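Local coordinates for protein hemoglobin (Mustelus griseus, PDB 1GCV) that carries oxygen on heme iron from the gills to the peripheral tissues, as the alpha chain of an alpha2beta2 tetramer, at residues 92-98 and 135-139. Residues are numbered along the deposited sequence.
Sequences LVDPQNF and LSSRY. With HEM (protoporphyrin IX containing Fe), chain E.
Two aromatic rings, Phe-98 and Tyr-139, form the apolar centre, with CE2 of Phe-98 4.1 Å from CE2 of Tyr-139. Leu-135 CB lies over one face of the Phe-98 ring, 4.1 Å from its centroid. The Phe-98 ring edge reaches the heme, with CD1 3.7 Å from HEM CHC. Pro-95 CG sits over a face of the Tyr-139 ring, 3.7 Å from the centroid and 12° off the normal, a CH-pi contact. Both side chains take chi1 m (-65° in Phe-98, -81° in Tyr-139), with CA-to-CB pointing toward the other segment, which brings the rings together.

Segment 92-98 links helix 81-91 to helix 98-112, the globin FG corner. Leu-92 leaves the first helix with positive phi (53/46). Val-93 and Asp-94 are extended, and helical angles return from Pro-95. Leu-135 is still helical, and 136-139 run on as an irregular tail. CA atoms of Pro-95 and Ser-136 are 5.7 Å apart, those of Leu-92 and Tyr-139 7.6 Å.

At the edge, Ser-136 OG lies 3.3 Å from Phe-98 CD2 and hydrogen-bonds to Cys-132 O. Asp-94 OD1 accepts from Gln-96 N at 2.9 Å, an Asx turn. Asp-94 OD2 is hydrogen-bonded to Ser-92 OG of a neighbouring subunit, whose Trp-37 ring meets Tyr-139. Tyr-139 OH donates to Val-93 O at a very short 2.4 Å, the classic penultimate-tyrosine bond of deoxy hemoglobin. One phenol thus holds the tail by apolar and polar contact.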
ATOM      1  N   LEU A  92     -10.438   3.756 -15.954  1.00 21.27           N
ATOM      2  CA  LEU A  92      -9.153   4.256 -15.489  1.00 19.11           C
ATOM      3  C   LEU A  92      -9.126   4.476 -13.975  1.00 19.63           C
ATOM      4  O   LEU A  92      -8.669   5.518 -13.488  1.00 14.79           O
ATOM      5  CB  LEU A  92      -8.805   5.561 -16.224  1.00 17.25           C
ATOM      6  CG  LEU A  92      -8.766   5.542 -17.761  1.00 18.62           C
ATOM      7  CD1 LEU A  92      -7.985   6.745 -18.277  1.00 20.88           C
ATOM      8  CD2 LEU A  92      -8.128   4.275 -18.250  1.00 19.79           C
ATOM      9  N   VAL A  93      -9.623   3.484 -13.243  1.00 18.96           N
ATOM     10  CA  VAL A  93      -9.659   3.517 -11.782  1.00 17.85           C
ATOM     11  C   VAL A  93      -8.261   3.179 -11.256  1.00 19.21           C
ATOM     12  O   VAL A  93      -7.670   2.179 -11.664  1.00 18.84           O
ATOM     13  CB  VAL A  93     -10.662   2.471 -11.241  1.00 18.88           C
ATOM     14  CG1 VAL A  93     -10.598   2.415  -9.718  1.00 17.37           C
ATOM     15  CG2 VAL A  93     -12.065   2.809 -11.719  1.00 18.62           C
ATOM     16  N   ASP A  94      -7.722   4.010 -10.368  1.00 17.52           N
ATOM     17  CA  ASP A  94      -6.398   3.742  -9.816  1.00 15.98           C
ATOM     18  C   ASP A  94      -6.449   2.372  -9.146  1.00 16.07           C
ATOM     19  O   ASP A  94      -7.255   2.150  -8.242  1.00 14.84           O
ATOM     20  CB  ASP A  94      -6.011   4.822  -8.799  1.00 18.00           C
ATOM     21  CG  ASP A  94      -4.571   4.698  -8.341  1.00 16.34           C
ATOM     22  OD1 ASP A  94      -4.166   3.582  -7.972  1.00 18.24           O
ATOM     23  OD2 ASP A  94      -3.841   5.710  -8.352  1.00 21.29           O
ATOM     24  N   PRO A  95      -5.594   1.431  -9.590  1.00 19.06           N
ATOM     25  CA  PRO A  95      -5.548   0.069  -9.036  1.00 18.17           C
ATOM     26  C   PRO A  95      -5.349  -0.030  -7.522  1.00 16.32           C
ATOM     27  O   PRO A  95      -5.689  -1.045  -6.926  1.00 16.31           O
ATOM     28  CB  PRO A  95      -4.407  -0.605  -9.805  1.00 19.56           C
ATOM     29  CG  PRO A  95      -4.198   0.223 -11.017  1.00 21.36           C
ATOM     30  CD  PRO A  95      -4.593   1.623 -10.657  1.00 18.69           C
ATOM     31  N   GLN A  96      -4.804   1.015  -6.905  1.00 16.81           N
ATOM     32  CA  GLN A  96      -4.574   1.014  -5.464  1.00 14.13           C
ATOM     33  C   GLN A  96      -5.876   0.884  -4.688  1.00 16.97           C
ATOM     34  O   GLN A  96      -5.868   0.574  -3.504  1.00 20.87           O
ATOM     35  CB  GLN A  96      -3.835   2.286  -5.049  1.00 16.29           C
ATOM     36  CG  GLN A  96      -2.412   2.327  -5.603  1.00 24.53           C
ATOM     37  CD  GLN A  96      -1.706   3.655  -5.395  1.00 24.56           C
ATOM     38  OE1 GLN A  96      -1.940   4.627  -6.121  1.00 25.22           O
ATOM     39  NE2 GLN A  96      -0.824   3.699  -4.404  1.00 27.14           N
ATOM     40  N   ASN A  97      -7.000   1.092  -5.366  1.00 14.62           N
ATOM     41  CA  ASN A  97      -8.303   0.994  -4.722  1.00 14.83           C
ATOM     42  C   ASN A  97      -8.849  -0.432  -4.604  1.00 15.53           C
ATOM     43  O   ASN A  97      -9.588  -0.728  -3.669  1.00 17.21           O
ATOM     44  CB  ASN A  97      -9.330   1.848  -5.477  1.00 15.03           C
ATOM     45  CG  ASN A  97      -9.132   3.333  -5.261  1.00 16.79           C
ATOM     46  OD1 ASN A  97      -8.612   4.031  -6.130  1.00 20.36           O
ATOM     47  ND2 ASN A  97      -9.548   3.823  -4.107  1.00 17.71           N
ATOM     48  N   PHE A  98      -8.494  -1.308  -5.545  1.00 16.17           N
ATOM     49  CA  PHE A  98      -8.990  -2.684  -5.542  1.00 15.52           C
ATOM     50  C   PHE A  98      -8.812  -3.405  -4.213  1.00 16.16           C
ATOM     51  O   PHE A  98      -9.769  -3.948  -3.676  1.00 15.97           O
ATOM     52  CB  PHE A  98      -8.351  -3.471  -6.688  1.00 15.12           C
ATOM     53  CG  PHE A  98      -8.747  -2.968  -8.054  1.00 19.80           C
ATOM     54  CD1 PHE A  98     -10.060  -2.582  -8.313  1.00 22.40           C
ATOM     55  CD2 PHE A  98      -7.806  -2.848  -9.072  1.00 17.89           C
ATOM     56  CE1 PHE A  98     -10.426  -2.077  -9.566  1.00 22.28           C
ATOM     57  CE2 PHE A  98      -8.166  -2.346 -10.318  1.00 15.71           C
ATOM     58  CZ  PHE A  98      -9.474  -1.960 -10.565  1.00 16.60           C
ATOM     59  N   LEU A 135      -7.865  -7.570 -12.516  1.00 21.85           N
ATOM     60  CA  LEU A 135      -8.434  -6.244 -12.751  1.00 21.78           C
ATOM     61  C   LEU A 135      -7.385  -5.145 -12.902  1.00 21.43           C
ATOM     62  O   LEU A 135      -7.670  -4.094 -13.471  1.00 24.41           O
ATOM     63  CB  LEU A 135      -9.399  -5.881 -11.616  1.00 22.66           C
ATOM     64  CG  LEU A 135     -10.905  -6.042 -11.861  1.00 26.73           C
ATOM     65  CD1 LEU A 135     -11.185  -7.251 -12.740  1.00 25.08           C
ATOM     66  CD2 LEU A 135     -11.614  -6.183 -10.526  1.00 24.33           C
ATOM     67  N   SER A 136      -6.182  -5.381 -12.390  1.00 19.26           N
ATOM     68  CA  SER A 136      -5.095  -4.403 -12.486  1.00 21.34           C
ATOM     69  C   SER A 136      -4.140  -4.753 -13.628  1.00 20.40           C
ATOM     70  O   SER A 136      -3.155  -4.054 -13.843  1.00 23.40           O
ATOM     71  CB  SER A 136      -4.268  -4.368 -11.187  1.00 18.40           C
ATOM     72  OG  SER A 136      -5.072  -4.503 -10.032  1.00 23.87           O
ATOM     73  N   SER A 137      -4.440  -5.822 -14.358  1.00 20.54           N
ATOM     74  CA  SER A 137      -3.560  -6.298 -15.421  1.00 20.11           C
ATOM     75  C   SER A 137      -3.608  -5.636 -16.796  1.00 22.81           C
ATOM     76  O   SER A 137      -2.773  -5.943 -17.643  1.00 25.08           O
ATOM     77  CB  SER A 137      -3.744  -7.813 -15.592  1.00 18.74           C
ATOM     78  OG  SER A 137      -4.940  -8.123 -16.295  1.00 20.64           O
ATOM     79  N   ARG A 138      -4.553  -4.732 -17.034  1.00 22.06           N
ATOM     80  CA  ARG A 138      -4.634  -4.102 -18.349  1.00 25.01           C
ATOM     81  C   ARG A 138      -4.575  -2.578 -18.341  1.00 24.13           C
ATOM     82  O   ARG A 138      -5.267  -1.923 -19.116  1.00 24.21           O
ATOM     83  CB  ARG A 138      -5.906  -4.564 -19.066  1.00 28.05           C
ATOM     84  CG  ARG A 138      -5.791  -5.952 -19.659  1.00 34.14           C
ATOM     85  CD  ARG A 138      -6.381  -6.993 -18.734  1.00 45.06           C
ATOM     86  NE  ARG A 138      -6.130  -8.361 -19.186  1.00 54.40           N
ATOM     87  CZ  ARG A 138      -6.208  -8.764 -20.452  1.00 57.06           C
ATOM     88  NH1 ARG A 138      -6.530  -7.910 -21.416  1.00 56.16           N
ATOM     89  NH2 ARG A 138      -5.966 -10.031 -20.756  1.00 60.22           N
ATOM     90  N   TYR A 139      -3.736  -2.015 -17.480  1.00 23.13           N
ATOM     91  CA  TYR A 139      -3.607  -0.567 -17.399  1.00 24.90           C
ATOM     92  C   TYR A 139      -2.483  -0.024 -18.273  1.00 26.60           C
ATOM     93  O   TYR A 139      -2.584   1.076 -18.807  1.00 27.87           O
ATOM     94  CB  TYR A 139      -3.365  -0.144 -15.953  1.00 20.74           C
ATOM     95  CG  TYR A 139      -4.623  -0.083 -15.138  1.00 18.45           C
ATOM     96  CD1 TYR A 139      -5.310   1.113 -14.980  1.00 15.96           C
ATOM     97  CD2 TYR A 139      -5.120  -1.218 -14.511  1.00 19.01           C
ATOM     98  CE1 TYR A 139      -6.462   1.180 -14.214  1.00 13.10           C
ATOM     99  CE2 TYR A 139      -6.273  -1.164 -13.744  1.00 20.32           C
ATOM    100  CZ  TYR A 139      -6.941   0.040 -13.598  1.00 18.72           C
ATOM    101  OH  TYR A 139      -8.095   0.098 -12.842  1.00 19.66           O
TER
HETATM  102  CHA HEM E 141     -17.978  -0.500 -12.917  1.00 20.94           C
HETATM  103  CHB HEM E 141     -16.800  -4.767 -10.892  1.00 17.94           C
HETATM  104  CHC HEM E 141     -13.687  -2.447  -7.918  1.00 14.24           C
HETATM  105  CHD HEM E 141     -15.011   1.813  -9.815  1.00 17.80           C
HETATM  106  C1A HEM E 141     -17.884  -1.882 -12.640  1.00 19.87           C
HETATM  107  C2A HEM E 141     -18.747  -2.906 -13.197  1.00 20.87           C
HETATM  108  C3A HEM E 141     -18.460  -4.077 -12.612  1.00 20.10           C
HETATM  109  C4A HEM E 141     -17.402  -3.794 -11.679  1.00 19.07           C
HETATM  110  CMA HEM E 141     -19.074  -5.443 -12.920  1.00 19.09           C
HETATM  111  CAA HEM E 141     -19.766  -2.726 -14.292  1.00 23.63           C
HETATM  112  CBA HEM E 141     -19.013  -2.491 -15.579  1.00 34.98           C
HETATM  113  CGA HEM E 141     -19.929  -2.158 -16.735  1.00 42.57           C
HETATM  114  O1A HEM E 141     -20.743  -1.215 -16.604  1.00 46.33           O
HETATM  115  O2A HEM E 141     -19.829  -2.845 -17.775  1.00 42.24           O
HETATM  116  C1B HEM E 141     -15.793  -4.500  -9.959  1.00 18.53           C
HETATM  117  C2B HEM E 141     -15.192  -5.516  -9.095  1.00 19.30           C
HETATM  118  C3B HEM E 141     -14.287  -4.880  -8.275  1.00 20.90           C
HETATM  119  C4B HEM E 141     -14.354  -3.456  -8.626  1.00 17.79           C
HETATM  120  CMB HEM E 141     -15.467  -7.020  -9.157  1.00 16.68           C
HETATM  121  CAB HEM E 141     -13.409  -5.459  -7.345  1.00 19.95           C
HETATM  122  CBB HEM E 141     -13.822  -6.367  -6.365  1.00 26.19           C
HETATM  123  C1C HEM E 141     -13.814  -1.085  -8.169  1.00 13.81           C
HETATM  124  C2C HEM E 141     -13.247  -0.049  -7.320  1.00 15.99           C
HETATM  125  C3C HEM E 141     -13.600   1.148  -7.881  1.00 16.77           C
HETATM  126  C4C HEM E 141     -14.408   0.843  -9.039  1.00 15.81           C
HETATM  127  CMC HEM E 141     -12.457  -0.292  -6.033  1.00 16.75           C
HETATM  128  CAC HEM E 141     -13.254   2.440  -7.502  1.00 17.55           C
HETATM  129  CBC HEM E 141     -13.290   2.953  -6.198  1.00 23.22           C
HETATM  130  C1D HEM E 141     -15.879   1.537 -10.861  1.00 19.38           C
HETATM  131  C2D HEM E 141     -16.556   2.581 -11.603  1.00 19.37           C
HETATM  132  C3D HEM E 141     -17.413   1.934 -12.428  1.00 22.58           C
HETATM  133  C4D HEM E 141     -17.253   0.494 -12.243  1.00 21.22           C
HETATM  134  CMD HEM E 141     -16.332   4.093 -11.504  1.00 15.41           C
HETATM  135  CAD HEM E 141     -18.383   2.634 -13.349  1.00 25.64           C
HETATM  136  CBD HEM E 141     -19.703   2.794 -12.621  1.00 35.36           C
HETATM  137  CGD HEM E 141     -20.844   3.130 -13.555  1.00 43.01           C
HETATM  138  O1D HEM E 141     -20.755   2.792 -14.758  1.00 45.68           O
HETATM  139  O2D HEM E 141     -21.828   3.734 -13.080  1.00 46.71           O
HETATM  140  NA  HEM E 141     -17.030  -2.437 -11.698  1.00 19.73           N
HETATM  141  NB  HEM E 141     -15.249  -3.231  -9.700  1.00 17.98           N
HETATM  142  NC  HEM E 141     -14.542  -0.537  -9.231  1.00 17.76           N
HETATM  143  ND  HEM E 141     -16.268   0.248 -11.282  1.00 20.39           N
HETATM  144 FE   HEM E 141     -15.569  -1.518 -10.662  1.00 20.33          FE